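Local coordinates for LRR receptor-like serine/threonine-protein kinase RGI3 (Arabidopsis thaliana, PDB 5HZ0), which acts as a cell-surface receptor kinase that binds, through its leucine-rich repeat ectodomain, RGF peptide hormones maintaining the root stem cell niche, at residues W334-T339 against S358-S363; A354-Y359 against K378-S383; K37-L42 against T61-L66; K55-F60 against V79-L84. The protein carries 5 engineered substitutions. All blocks are in the same frame, centred on the assembly; numbering follows the deposited sequence.

Interaction 1 (W334-T339 against S358-S363); sequences WQNKLT and SYNSLS
The backbones of W334-T339 and S358-S363 run side by side in the same direction, W334 beside S358 and T339 beside L362, and peptide N-H groups reach across both ways. Q335 N donates to S358 O at 2.9 Å. N336 N donates to Y359 O at 3.1 Å. S361 N donates back to L338 O at 2.8 Å. N360 lies at the middle of the contact. Chi1 of -76° sets its CG anti to the carbonyl carbon, and from there OD1 accepts from L338 N at 2.9 Å. That donor is tilted 29° from the amide plane. ND2 of N360 binds L357 O, so both ends of this buried amide have partners. L338 lies alongside N360 and points the same way, its CB and CG against OD1. L338 CB also packs on L362 CD2 at 4.1 Å. N336 repeats the pattern one turn earlier, with OD1 on I314 N and ND2 on A333 O. This is the asparagine ladder of leucine-rich repeats. On the other side of the backbone the Q335 amide slants past the Y359 ring, their planes 23° apart, with OE1 3.8 Å from Y359 CB. W334 NE1 is hydrogen-bonded to the backbone of the bound peptide. The contact follows strands 330-332 and 354-356, and it ends in the weakly bonded parallel strands 337-340 and 361-362, with 315-316 beyond 337-340.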
loop_
_atom_site.group_PDB
_atom_site.type_symbol
_atom_site.label_atom_id
_atom_site.label_comp_id
_atom_site.label_asym_id
_atom_site.label_seq_id
_atom_site.Cartn_x
_atom_site.Cartn_y
_atom_site.Cartn_z
ATOM N N TRP A 334 -1.721 13.984 5.472
ATOM C CA TRP A 334 -3.149 13.669 5.665
ATOM C C TRP A 334 -3.501 13.094 7.045
ATOM O O TRP A 334 -2.655 12.521 7.720
ATOM C CB TRP A 334 -3.726 12.811 4.523
ATOM C CG TRP A 334 -3.109 11.449 4.295
ATOM C CD1 TRP A 334 -1.943 11.169 3.623
ATOM C CD2 TRP A 334 -3.652 10.174 4.698
ATOM N NE1 TRP A 334 -1.722 9.805 3.608
ATOM C CE2 TRP A 334 -2.755 9.178 4.258
ATOM C CE3 TRP A 334 -4.805 9.786 5.393
ATOM C CZ2 TRP A 334 -2.981 7.821 4.488
ATOM C CZ3 TRP A 334 -5.025 8.445 5.620
ATOM C CH2 TRP A 334 -4.116 7.478 5.172
ATOM N N GLN A 335 -4.752 13.305 7.461
ATOM C CA GLN A 335 -5.253 12.873 8.776
ATOM C C GLN A 335 -4.429 13.489 9.895
ATOM O O GLN A 335 -3.753 12.796 10.667
ATOM C CB GLN A 335 -5.310 11.338 8.900
ATOM C CG GLN A 335 -6.081 10.815 10.102
ATOM C CD GLN A 335 -7.510 11.359 10.161
ATOM O OE1 GLN A 335 -8.414 10.836 9.504
ATOM N NE2 GLN A 335 -7.705 12.437 10.930
ATOM N N ASN A 336 -4.507 14.811 9.967
ATOM C CA ASN A 336 -3.953 15.569 11.072
ATOM C C ASN A 336 -4.919 16.670 11.507
ATOM O O ASN A 336 -6.076 16.694 11.098
ATOM C CB ASN A 336 -2.602 16.190 10.682
ATOM C CG ASN A 336 -1.476 15.230 10.848
ATOM O OD1 ASN A 336 -1.130 14.867 11.978
ATOM N ND2 ASN A 336 -0.903 14.779 9.725
ATOM N N LYS A 337 -4.436 17.546 12.375
ATOM C CA LYS A 337 -5.120 18.775 12.774
ATOM C C LYS A 337 -4.680 20.081 12.060
ATOM O O LYS A 337 -4.833 21.169 12.625
ATOM C CB LYS A 337 -5.128 18.925 14.291
ATOM C CG LYS A 337 -6.342 18.342 14.934
ATOM C CD LYS A 337 -6.359 16.845 14.903
ATOM C CE LYS A 337 -7.702 16.372 15.486
ATOM N NZ LYS A 337 -8.066 14.980 15.094
ATOM N N LEU A 338 -3.988 19.977 10.931
ATOM C CA LEU A 338 -3.521 21.168 10.211
ATOM C C LEU A 338 -4.624 22.187 9.889
ATOM O O LEU A 338 -5.697 21.808 9.426
ATOM C CB LEU A 338 -2.833 20.764 8.904
ATOM C CG LEU A 338 -1.615 19.843 8.952
ATOM C CD1 LEU A 338 -1.184 19.512 7.535
ATOM C CD2 LEU A 338 -0.471 20.454 9.737
ATOM N N THR A 339 -4.346 23.479 10.116
ATOM C CA THR A 339 -5.259 24.574 9.735
ATOM C C THR A 339 -4.583 25.618 8.861
ATOM O O THR A 339 -3.380 25.552 8.614
ATOM C CB THR A 339 -5.755 25.360 10.955
ATOM O OG1 THR A 339 -4.625 25.766 11.733
ATOM C CG2 THR A 339 -6.682 24.510 11.819
ATOM N N SER A 358 -5.259 15.513 2.736
ATOM C CA SER A 358 -6.663 15.223 3.115
ATOM C C SER A 358 -6.865 15.083 4.613
ATOM O O SER A 358 -5.925 14.843 5.365
ATOM C CB SER A 358 -7.170 13.917 2.482
ATOM O OG SER A 358 -7.021 13.876 1.069
ATOM N N TYR A 359 -8.108 15.265 5.041
ATOM C CA TYR A 359 -8.491 15.081 6.440
ATOM C C TYR A 359 -7.712 16.001 7.370
ATOM O O TYR A 359 -7.000 15.563 8.281
ATOM C CB TYR A 359 -8.340 13.614 6.881
ATOM C CG TYR A 359 -9.247 12.657 6.148
ATOM C CD1 TYR A 359 -10.609 12.586 6.443
ATOM C CD2 TYR A 359 -8.743 11.806 5.180
ATOM C CE1 TYR A 359 -11.445 11.709 5.765
ATOM C CE2 TYR A 359 -9.556 10.934 4.505
ATOM C CZ TYR A 359 -10.901 10.884 4.801
ATOM O OH TYR A 359 -11.687 10.000 4.113
ATOM N N ASN A 360 -7.910 17.290 7.145
ATOM C CA ASN A 360 -7.422 18.325 8.030
ATOM C C ASN A 360 -8.458 19.431 8.101
ATOM O O ASN A 360 -9.597 19.281 7.656
ATOM C CB ASN A 360 -6.095 18.905 7.528
ATOM C CG ASN A 360 -4.920 17.987 7.784
ATOM O OD1 ASN A 360 -4.440 17.902 8.908
ATOM N ND2 ASN A 360 -4.439 17.310 6.741
ATOM N N SER A 361 -8.058 20.529 8.716
ATOM C CA SER A 361 -8.836 21.750 8.768
ATOM C C SER A 361 -8.445 22.864 7.795
ATOM O O SER A 361 -8.793 24.020 8.020
ATOM C CB SER A 361 -8.953 22.245 10.185
ATOM O OG SER A 361 -9.917 21.446 10.816
ATOM N N LEU A 362 -7.636 22.543 6.795
ATOM C CA LEU A 362 -7.182 23.549 5.846
ATOM C C LEU A 362 -8.321 24.397 5.282
ATOM O O LEU A 362 -9.371 23.874 4.897
ATOM C CB LEU A 362 -6.406 22.881 4.713
ATOM C CG LEU A 362 -5.208 22.079 5.218
ATOM C CD1 LEU A 362 -4.664 21.149 4.132
ATOM C CD2 LEU A 362 -4.150 23.038 5.749
ATOM N N SER A 363 -8.118 25.714 5.269
ATOM C CA SER A 363 -9.114 26.632 4.735
ATOM C C SER A 363 -8.520 27.516 3.653
ATOM O O SER A 363 -7.358 27.381 3.310
ATOM C CB SER A 363 -9.760 27.480 5.846
ATOM O OG SER A 363 -8.858 27.750 6.903
#

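Interaction 2 (A354-Y359 against K378-S383); sequences AIDLSY and KLLLLS
I355 and L379 pair within two parallel strands, 354-356 and 378-380, whose axes run 4.8 Å apart at 10°. I355 N donates to K378 O at 2.9 Å, and I355 O accepts from L380 N at the same length. L357 N then binds L380 O, and Y359 N binds L382 O. The tightly packed side is the repeat interior. There I355 CB meets L379 CD1 at 4.2 Å, and L357 CB meets L381 CD2 at 3.9 Å. The face with D356 and L380 is more polar and carries the bound peptide. D356 OD1 takes two bonds from S358, from N and from OG, each 3.0 Å, and the first makes an Asx turn. With CG anti to the backbone N (chi1 -168°), the D356 carboxylate has OD1 on S358, while OD2 binds the peptide backbone. L380 CD1 packs 3.3 Å from D356 OD2. An alanine in place of D356 would probably leave S358 N and OG without this acceptor and cost the peptide a hydrogen bond. The looser, partly exposed ends lie at K378, whose extended chain carries NZ to a polar side chain of the peptide, and at Y359. The Y359 ring rests against L382 CD1, 3.6 Å from CE2, and S383 lies by its CD1. Strand 330-332 flanks the pair beside 354-356, and strand 402-404 flanks it beside 378-380.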
loop_
_atom_site.group_PDB
_atom_site.type_symbol
_atom_site.label_atom_id
_atom_site.label_comp_id
_atom_site.label_asym_id
_atom_site.label_seq_id
_atom_site.Cartn_x
_atom_site.Cartn_y
_atom_site.Cartn_z
ATOM N N ALA A 354 3.624 13.888 -5.505
ATOM C CA ALA A 354 2.409 13.556 -4.776
ATOM C C ALA A 354 2.226 14.458 -3.576
ATOM O O ALA A 354 3.094 14.545 -2.701
ATOM C CB ALA A 354 2.439 12.095 -4.336
ATOM N N ILE A 355 1.093 15.137 -3.537
ATOM C CA ILE A 355 0.706 15.874 -2.347
ATOM C C ILE A 355 -0.600 15.266 -1.793
ATOM O O ILE A 355 -1.609 15.256 -2.494
ATOM C CB ILE A 355 0.473 17.357 -2.680
ATOM C CG1 ILE A 355 1.734 17.980 -3.269
ATOM C CG2 ILE A 355 0.018 18.125 -1.445
ATOM C CD1 ILE A 355 1.483 19.320 -3.929
ATOM N N ASP A 356 -0.571 14.723 -0.575
ATOM C CA ASP A 356 -1.820 14.362 0.098
ATOM C C ASP A 356 -1.943 15.102 1.429
ATOM O O ASP A 356 -1.260 14.783 2.412
ATOM C CB ASP A 356 -1.913 12.843 0.318
ATOM C CG ASP A 356 -3.324 12.374 0.753
ATOM O OD1 ASP A 356 -4.147 13.207 1.209
ATOM O OD2 ASP A 356 -3.604 11.153 0.630
ATOM N N LEU A 357 -2.818 16.105 1.421
ATOM C CA LEU A 357 -3.214 16.890 2.599
ATOM C C LEU A 357 -4.618 16.586 3.192
ATOM O O LEU A 357 -5.133 17.363 4.005
ATOM C CB LEU A 357 -2.993 18.382 2.341
ATOM C CG LEU A 357 -1.553 18.698 1.921
ATOM C CD1 LEU A 357 -1.367 20.168 1.592
ATOM C CD2 LEU A 357 -0.560 18.251 2.994
ATOM N N SER A 358 -5.259 15.513 2.736
ATOM C CA SER A 358 -6.663 15.223 3.115
ATOM C C SER A 358 -6.865 15.083 4.613
ATOM O O SER A 358 -5.925 14.843 5.365
ATOM C CB SER A 358 -7.170 13.917 2.482
ATOM O OG SER A 358 -7.021 13.876 1.069
ATOM N N TYR A 359 -8.108 15.265 5.041
ATOM C CA TYR A 359 -8.491 15.081 6.440
ATOM C C TYR A 359 -7.712 16.001 7.370
ATOM O O TYR A 359 -7.000 15.563 8.281
ATOM C CB TYR A 359 -8.340 13.614 6.881
ATOM C CG TYR A 359 -9.247 12.657 6.148
ATOM C CD1 TYR A 359 -10.609 12.586 6.443
ATOM C CD2 TYR A 359 -8.743 11.806 5.180
ATOM C CE1 TYR A 359 -11.445 11.709 5.765
ATOM C CE2 TYR A 359 -9.556 10.934 4.505
ATOM C CZ TYR A 359 -10.901 10.884 4.801
ATOM O OH TYR A 359 -11.687 10.000 4.113
ATOM N N LYS A 378 -0.400 13.235 -8.271
ATOM C CA LYS A 378 -1.449 13.047 -7.281
ATOM C C LYS A 378 -1.651 14.298 -6.459
ATOM O O LYS A 378 -0.719 14.788 -5.812
ATOM C CB LYS A 378 -1.101 11.888 -6.360
ATOM C CG LYS A 378 -1.011 10.557 -7.058
ATOM C CD LYS A 378 -0.606 9.502 -6.049
ATOM C CE LYS A 378 -0.524 8.127 -6.669
ATOM N NZ LYS A 378 0.104 7.208 -5.688
ATOM N N LEU A 379 -2.874 14.813 -6.494
ATOM C CA LEU A 379 -3.249 15.931 -5.635
ATOM C C LEU A 379 -4.488 15.514 -4.832
ATOM O O LEU A 379 -5.579 15.311 -5.392
ATOM C CB LEU A 379 -3.503 17.192 -6.472
ATOM C CG LEU A 379 -3.919 18.486 -5.769
ATOM C CD1 LEU A 379 -2.999 18.763 -4.607
ATOM C CD2 LEU A 379 -3.952 19.714 -6.726
ATOM N N LEU A 380 -4.309 15.352 -3.523
ATOM C CA LEU A 380 -5.402 14.909 -2.662
ATOM C C LEU A 380 -5.566 15.873 -1.508
ATOM O O LEU A 380 -4.751 15.917 -0.579
ATOM C CB LEU A 380 -5.083 13.520 -2.136
ATOM C CG LEU A 380 -4.604 12.579 -3.244
ATOM C CD1 LEU A 380 -3.928 11.344 -2.677
ATOM C CD2 LEU A 380 -5.760 12.197 -4.168
ATOM N N LEU A 381 -6.610 16.687 -1.647
ATOM C CA LEU A 381 -7.040 17.714 -0.701
ATOM C C LEU A 381 -8.382 17.413 0.006
ATOM O O LEU A 381 -9.004 18.314 0.587
ATOM C CB LEU A 381 -7.040 19.091 -1.374
ATOM C CG LEU A 381 -5.738 19.573 -2.022
ATOM C CD1 LEU A 381 -5.928 20.994 -2.501
ATOM C CD2 LEU A 381 -4.543 19.487 -1.084
ATOM N N LEU A 382 -8.881 16.194 -0.165
ATOM C CA LEU A 382 -10.222 15.842 0.278
ATOM C C LEU A 382 -10.455 16.017 1.779
ATOM O O LEU A 382 -9.521 15.968 2.574
ATOM C CB LEU A 382 -10.641 14.445 -0.218
ATOM C CG LEU A 382 -9.991 13.152 0.283
ATOM C CD1 LEU A 382 -10.651 12.616 1.555
ATOM C CD2 LEU A 382 -10.037 12.109 -0.804
ATOM N N SER A 383 -11.704 16.272 2.150
ATOM C CA SER A 383 -12.054 16.512 3.555
ATOM C C SER A 383 -11.240 17.611 4.260
ATOM O O SER A 383 -10.369 17.342 5.077
ATOM C CB SER A 383 -12.036 15.227 4.381
ATOM O OG SER A 383 -12.239 15.551 5.745
#

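Interaction 3 (K37-L42 against T61-L66); sequences KSLTSL and TELELL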
loop_
_atom_site.group_PDB
_atom_site.type_symbol
_atom_site.label_atom_id
_atom_site.label_comp_id
_atom_site.label_asym_id
_atom_site.label_seq_id
_atom_site.Cartn_x
_atom_site.Cartn_y
_atom_site.Cartn_z
ATOM N N LYS A 37 43.279 -34.769 -0.184
ATOM C CA LYS A 37 43.153 -34.290 1.185
ATOM C C LYS A 37 43.920 -32.989 1.425
ATOM O O LYS A 37 44.057 -32.543 2.562
ATOM C CB LYS A 37 43.548 -35.386 2.186
ATOM C CG LYS A 37 42.385 -36.304 2.611
ATOM C CD LYS A 37 41.746 -37.044 1.427
ATOM C CE LYS A 37 40.214 -36.991 1.486
ATOM N NZ LYS A 37 39.558 -37.557 0.265
ATOM N N SER A 38 44.457 -32.408 0.356
ATOM C CA SER A 38 45.109 -31.099 0.435
ATOM C C SER A 38 44.238 -29.908 -0.005
ATOM O O SER A 38 44.710 -28.774 -0.020
ATOM C CB SER A 38 46.422 -31.104 -0.350
ATOM O OG SER A 38 46.178 -31.346 -1.722
ATOM N N LEU A 39 42.983 -30.163 -0.367
ATOM C CA LEU A 39 42.071 -29.123 -0.864
ATOM C C LEU A 39 41.789 -28.024 0.169
ATOM O O LEU A 39 41.336 -28.306 1.281
ATOM C CB LEU A 39 40.747 -29.767 -1.294
ATOM C CG LEU A 39 39.616 -28.903 -1.853
ATOM C CD1 LEU A 39 39.924 -28.450 -3.260
ATOM C CD2 LEU A 39 38.305 -29.675 -1.833
ATOM N N THR A 40 42.080 -26.776 -0.202
ATOM C CA THR A 40 41.849 -25.636 0.686
ATOM C C THR A 40 40.502 -24.902 0.514
ATOM O O THR A 40 40.023 -24.229 1.435
ATOM C CB THR A 40 43.017 -24.616 0.545
ATOM O OG1 THR A 40 43.470 -24.220 1.844
ATOM C CG2 THR A 40 42.596 -23.379 -0.258
ATOM N N SER A 41 39.884 -25.055 -0.656
ATOM C CA SER A 41 38.703 -24.265 -0.999
ATOM C C SER A 41 37.714 -25.067 -1.843
ATOM O O SER A 41 38.091 -25.618 -2.869
ATOM C CB SER A 41 39.136 -22.983 -1.715
ATOM O OG SER A 41 38.034 -22.256 -2.219
ATOM N N LEU A 42 36.455 -25.130 -1.421
ATOM C CA LEU A 42 35.467 -25.927 -2.149
ATOM C C LEU A 42 34.176 -25.163 -2.446
ATOM O O LEU A 42 33.403 -24.851 -1.535
ATOM C CB LEU A 42 35.147 -27.213 -1.385
ATOM C CG LEU A 42 34.100 -28.109 -2.055
ATOM C CD1 LEU A 42 34.518 -28.435 -3.480
ATOM C CD2 LEU A 42 33.848 -29.388 -1.250
ATOM N N THR A 61 40.800 -31.282 5.986
ATOM C CA THR A 61 41.213 -30.586 7.189
ATOM C C THR A 61 41.712 -29.199 6.861
ATOM O O THR A 61 41.656 -28.303 7.698
ATOM C CB THR A 61 42.282 -31.386 7.956
ATOM O OG1 THR A 61 43.433 -31.575 7.124
ATOM C CG2 THR A 61 41.730 -32.750 8.350
ATOM N N GLU A 62 42.174 -29.023 5.627
ATOM C CA GLU A 62 42.747 -27.754 5.193
ATOM C C GLU A 62 41.711 -26.814 4.601
ATOM O O GLU A 62 42.042 -25.723 4.138
ATOM C CB GLU A 62 43.885 -27.987 4.191
ATOM C CG GLU A 62 45.268 -27.880 4.813
ATOM C CD GLU A 62 45.408 -28.737 6.061
ATOM O OE1 GLU A 62 45.148 -29.958 5.978
ATOM O OE2 GLU A 62 45.772 -28.190 7.125
ATOM N N LEU A 63 40.457 -27.239 4.608
ATOM C CA LEU A 63 39.376 -26.394 4.119
ATOM C C LEU A 63 39.311 -25.028 4.817
ATOM O O LEU A 63 39.399 -24.914 6.042
ATOM C CB LEU A 63 38.039 -27.113 4.223
ATOM C CG LEU A 63 37.186 -27.001 2.964
ATOM C CD1 LEU A 63 38.028 -27.274 1.727
ATOM C CD2 LEU A 63 36.016 -27.977 3.055
ATOM N N GLU A 64 39.140 -24.003 3.997
ATOM C CA GLU A 64 39.165 -22.616 4.411
ATOM C C GLU A 64 37.881 -21.968 3.927
ATOM O O GLU A 64 37.229 -21.237 4.670
ATOM C CB GLU A 64 40.421 -21.886 3.903
ATOM C CG GLU A 64 41.653 -22.132 4.771
ATOM C CD GLU A 64 42.970 -21.722 4.120
ATOM O OE1 GLU A 64 43.008 -20.716 3.367
ATOM O OE2 GLU A 64 43.976 -22.419 4.375
ATOM N N LEU A 65 37.606 -22.118 2.636
ATOM C CA LEU A 65 36.290 -21.786 2.108
ATOM C C LEU A 65 35.464 -23.047 1.819
ATOM O O LEU A 65 35.957 -23.999 1.221
ATOM C CB LEU A 65 36.411 -20.931 0.844
ATOM C CG LEU A 65 35.112 -20.315 0.298
ATOM C CD1 LEU A 65 35.369 -18.929 -0.291
ATOM C CD2 LEU A 65 34.450 -21.218 -0.747
ATOM N N LEU A 66 34.211 -23.051 2.263
ATOM C CA LEU A 66 33.225 -24.020 1.791
ATOM C C LEU A 66 31.975 -23.248 1.378
ATOM O O LEU A 66 31.330 -22.624 2.213
ATOM C CB LEU A 66 32.888 -25.039 2.893
ATOM C CG LEU A 66 31.841 -26.134 2.606
ATOM C CD1 LEU A 66 32.321 -27.134 1.547
ATOM C CD2 LEU A 66 31.436 -26.875 3.885
#
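The carboxylate of E64 has the hydroxyl of T40 over one face, with OG1 3.4 Å from E64 CD. OE2 of E64 is 3.1 Å from OG1. E62 O lies equally close to that hydroxyl, whose single proton therefore has two acceptors within reach. The E62 carboxylate is met at OE1 by T61 OG1 from above its plane, 38° out, while OE2 makes a salt bridge to K86. Chi1 of -82° sets E64 CG anti to the carbonyl carbon, and the chain runs on extended, slanting across the T40 side chain. An alanine in place of E64 would probably leave the T40 hydroxyl without its neighbouring carboxylate, with E62 O still at hand. T40 O accepts a hydrogen bond of 2.7 Å from E64 N and a weak, longer one from L65 N. L42 N donates to L65 O at 2.9 Å, as strands 41-45 and 65-67 begin to run parallel. Beneath, L42 and L66 lie side by side, CD2 to CD1 3.9 Å. CD1 of L63 comes 4.2 Å from L39 CG and also touches L42 CB. On the opposite face of the strands, S41 OG rests 3.7 Å from L65 CB. The chemistry is thus split: acidic and hydroxyl groups gather at the strand entrance, where K86 probably offsets the charge of E62 and the E64 carboxylate would probably draw the T40 proton, and leucines fill the repeat interior.

Interaction 4 (K55-F60 against V79-L84); sequences KEIGDF and VEIFRL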
loop_
_atom_site.group_PDB
_atom_site.type_symbol
_atom_site.label_atom_id
_atom_site.label_comp_id
_atom_site.label_asym_id
_atom_site.label_seq_id
_atom_site.Cartn_x
_atom_site.Cartn_y
_atom_site.Cartn_z
ATOM N N LYS A 55 28.759 -36.181 5.750
ATOM C CA LYS A 55 29.544 -35.908 6.948
ATOM C C LYS A 55 31.040 -35.985 6.626
ATOM O O LYS A 55 31.882 -35.345 7.277
ATOM C CB LYS A 55 29.165 -36.894 8.066
ATOM C CG LYS A 55 27.913 -36.522 8.893
ATOM C CD LYS A 55 26.601 -36.488 8.092
ATOM C CE LYS A 55 25.422 -36.071 8.988
ATOM N NZ LYS A 55 24.256 -35.530 8.221
ATOM N N GLU A 56 31.356 -36.748 5.584
ATOM C CA GLU A 56 32.731 -36.927 5.128
ATOM C C GLU A 56 33.404 -35.601 4.754
ATOM O O GLU A 56 34.633 -35.518 4.699
ATOM C CB GLU A 56 32.780 -37.905 3.943
ATOM C CG GLU A 56 32.237 -39.296 4.252
ATOM C CD GLU A 56 30.742 -39.412 4.012
ATOM O OE1 GLU A 56 30.305 -39.182 2.864
ATOM O OE2 GLU A 56 30.003 -39.734 4.969
ATOM N N ILE A 57 32.593 -34.572 4.503
ATOM C CA ILE A 57 33.090 -33.216 4.269
ATOM C C ILE A 57 34.061 -32.791 5.365
ATOM O O ILE A 57 35.101 -32.193 5.087
ATOM C CB ILE A 57 31.927 -32.200 4.193
ATOM C CG1 ILE A 57 31.323 -32.186 2.785
ATOM C CG2 ILE A 57 32.395 -30.797 4.581
ATOM C CD1 ILE A 57 32.219 -31.562 1.739
ATOM N N GLY A 58 33.745 -33.156 6.604
ATOM C CA GLY A 58 34.554 -32.765 7.745
ATOM C C GLY A 58 35.963 -33.324 7.709
ATOM O O GLY A 58 36.783 -33.002 8.569
ATOM N N ASP A 59 36.250 -34.158 6.712
ATOM C CA ASP A 59 37.563 -34.785 6.596
ATOM C C ASP A 59 38.601 -33.938 5.849
ATOM O O ASP A 59 39.796 -34.233 5.910
ATOM C CB ASP A 59 37.454 -36.161 5.930
ATOM C CG ASP A 59 36.645 -37.156 6.750
ATOM O OD1 ASP A 59 36.384 -36.896 7.945
ATOM O OD2 ASP A 59 36.283 -38.216 6.195
ATOM N N PHE A 60 38.176 -32.873 5.168
ATOM C CA PHE A 60 39.158 -32.081 4.446
ATOM C C PHE A 60 39.618 -31.048 5.438
ATOM O O PHE A 60 38.975 -30.023 5.641
ATOM C CB PHE A 60 38.518 -31.368 3.258
ATOM C CG PHE A 60 37.808 -32.287 2.295
ATOM C CD1 PHE A 60 38.485 -33.329 1.678
ATOM C CD2 PHE A 60 36.469 -32.089 1.987
ATOM C CE1 PHE A 60 37.840 -34.163 0.785
ATOM C CE2 PHE A 60 35.823 -32.917 1.093
ATOM C CZ PHE A 60 36.511 -33.956 0.490
ATOM N N VAL A 79 27.462 -32.042 11.978
ATOM C CA VAL A 79 28.352 -31.492 13.006
ATOM C C VAL A 79 29.835 -31.692 12.651
ATOM O O VAL A 79 30.706 -30.951 13.120
ATOM C CB VAL A 79 28.065 -32.109 14.402
ATOM C CG1 VAL A 79 28.658 -33.496 14.500
ATOM C CG2 VAL A 79 28.642 -31.250 15.493
ATOM N N GLU A 80 30.108 -32.685 11.808
ATOM C CA GLU A 80 31.462 -32.963 11.357
ATOM C C GLU A 80 32.003 -31.805 10.508
ATOM O O GLU A 80 33.219 -31.592 10.426
ATOM C CB GLU A 80 31.505 -34.280 10.578
ATOM C CG GLU A 80 31.302 -35.534 11.439
ATOM C CD GLU A 80 29.902 -35.653 12.048
ATOM O OE1 GLU A 80 28.986 -34.917 11.621
ATOM O OE2 GLU A 80 29.720 -36.486 12.966
ATOM N N ILE A 81 31.093 -31.050 9.892
ATOM C CA ILE A 81 31.456 -29.838 9.161
ATOM C C ILE A 81 32.225 -28.892 10.077
ATOM O O ILE A 81 33.100 -28.148 9.631
ATOM C CB ILE A 81 30.202 -29.128 8.595
ATOM C CG1 ILE A 81 30.152 -29.242 7.072
ATOM C CG2 ILE A 81 30.145 -27.658 9.010
ATOM C CD1 ILE A 81 28.910 -28.596 6.474
ATOM N N PHE A 82 31.912 -28.955 11.367
ATOM C CA PHE A 82 32.513 -28.060 12.347
ATOM C C PHE A 82 33.851 -28.561 12.875
ATOM O O PHE A 82 34.480 -27.910 13.714
ATOM C CB PHE A 82 31.528 -27.788 13.478
ATOM C CG PHE A 82 30.243 -27.200 12.999
ATOM C CD1 PHE A 82 30.211 -25.913 12.495
ATOM C CD2 PHE A 82 29.077 -27.938 13.014
ATOM C CE1 PHE A 82 29.036 -25.368 12.031
ATOM C CE2 PHE A 82 27.902 -27.393 12.546
ATOM C CZ PHE A 82 27.878 -26.107 12.060
ATOM N N ARG A 83 34.282 -29.715 12.373
ATOM C CA ARG A 83 35.617 -30.224 12.660
ATOM C C ARG A 83 36.677 -29.453 11.880
ATOM O O ARG A 83 37.867 -29.555 12.178
ATOM C CB ARG A 83 35.713 -31.717 12.334
ATOM C CG ARG A 83 34.813 -32.589 13.197
ATOM C CD ARG A 83 34.845 -34.047 12.758
ATOM N NE ARG A 83 34.195 -34.915 13.736
ATOM C CZ ARG A 83 33.997 -36.216 13.558
ATOM N NH1 ARG A 83 34.392 -36.796 12.432
ATOM N NH2 ARG A 83 33.403 -36.933 14.501
ATOM N N LEU A 84 36.255 -28.628 10.927
ATOM C CA LEU A 84 37.232 -28.002 10.062
ATOM C C LEU A 84 37.676 -26.726 10.742
ATOM O O LEU A 84 37.042 -25.689 10.608
ATOM C CB LEU A 84 36.570 -27.644 8.729
ATOM C CG LEU A 84 35.759 -28.729 8.025
ATOM C CD1 LEU A 84 35.131 -28.185 6.761
ATOM C CD2 LEU A 84 36.632 -29.915 7.713
#
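Two short 3-10 segments, 55-59 and 79-83, stack on successive turns of the leucine-rich repeat solenoid, and G58 of the first lies against E80 and I81 of the second. The backbones come closest at G58, whose CA is 4.5 Å from the CA of I81. With no side chain between them, G58 CA touches E80 O at 3.2 Å. The interior side is made by the isoleucines. I57 and I81 lie side by side and point the same way, with I57 CG2 3.7 Å from I81 CG1, and both reach L66 of strand 65-67. L84 closes the far end: its CD2 touches both G58 O and F60 O. The outer side is polar. K55 CG lies 3.3 Å from E80 OE1, and the two side chains slant across each other. The E80 chain bends at chi2 (67°), which turns CD back from a straight course. K55 NZ stays 5.9 Å from E80 OE1, so any attraction between these opposite charges is probably long-range. CG of E80 sits over the centre of the R83 guanidinium, 3.4 Å above its plane. D59 OD1 and R83 NH1 are 4.9 Å apart, again without contact. Each segment is held by its own backbone bonds, such as G58 N to K55 O and R83 N to E80 O. Between the segments the contact is made by van der Waals packing and the G58 CA-H...O approach. One aliphatic residue facing inward from each 3-10 turn, here isoleucine, with such turns piled repeat upon repeat, is typical of the plant-type leucine-rich repeat.

In the fold
From the N terminus, interactions 3 and 4 come first. Each closes a loop of 18 residues between its segments, and the two cross: 37-42, 55-60, 61-66 and 79-84 alternate along the chain. They touch through L63 with L84 and L66 with I81, so strands and 3-10 turns of the early repeats are packed together. Interactions 1 and 2 lie much further on, with centres about 62 to 65 Å from those of the first pair. Their loops also span 18 residues; interaction 2 begins on the stretch where interaction 1 ends, sharing S358 and Y359. Interaction 2 joins the strands on the peptide-binding face, and interaction 1 continues into the turns that follow. Each of the four ties neighbouring turns of the solenoid together.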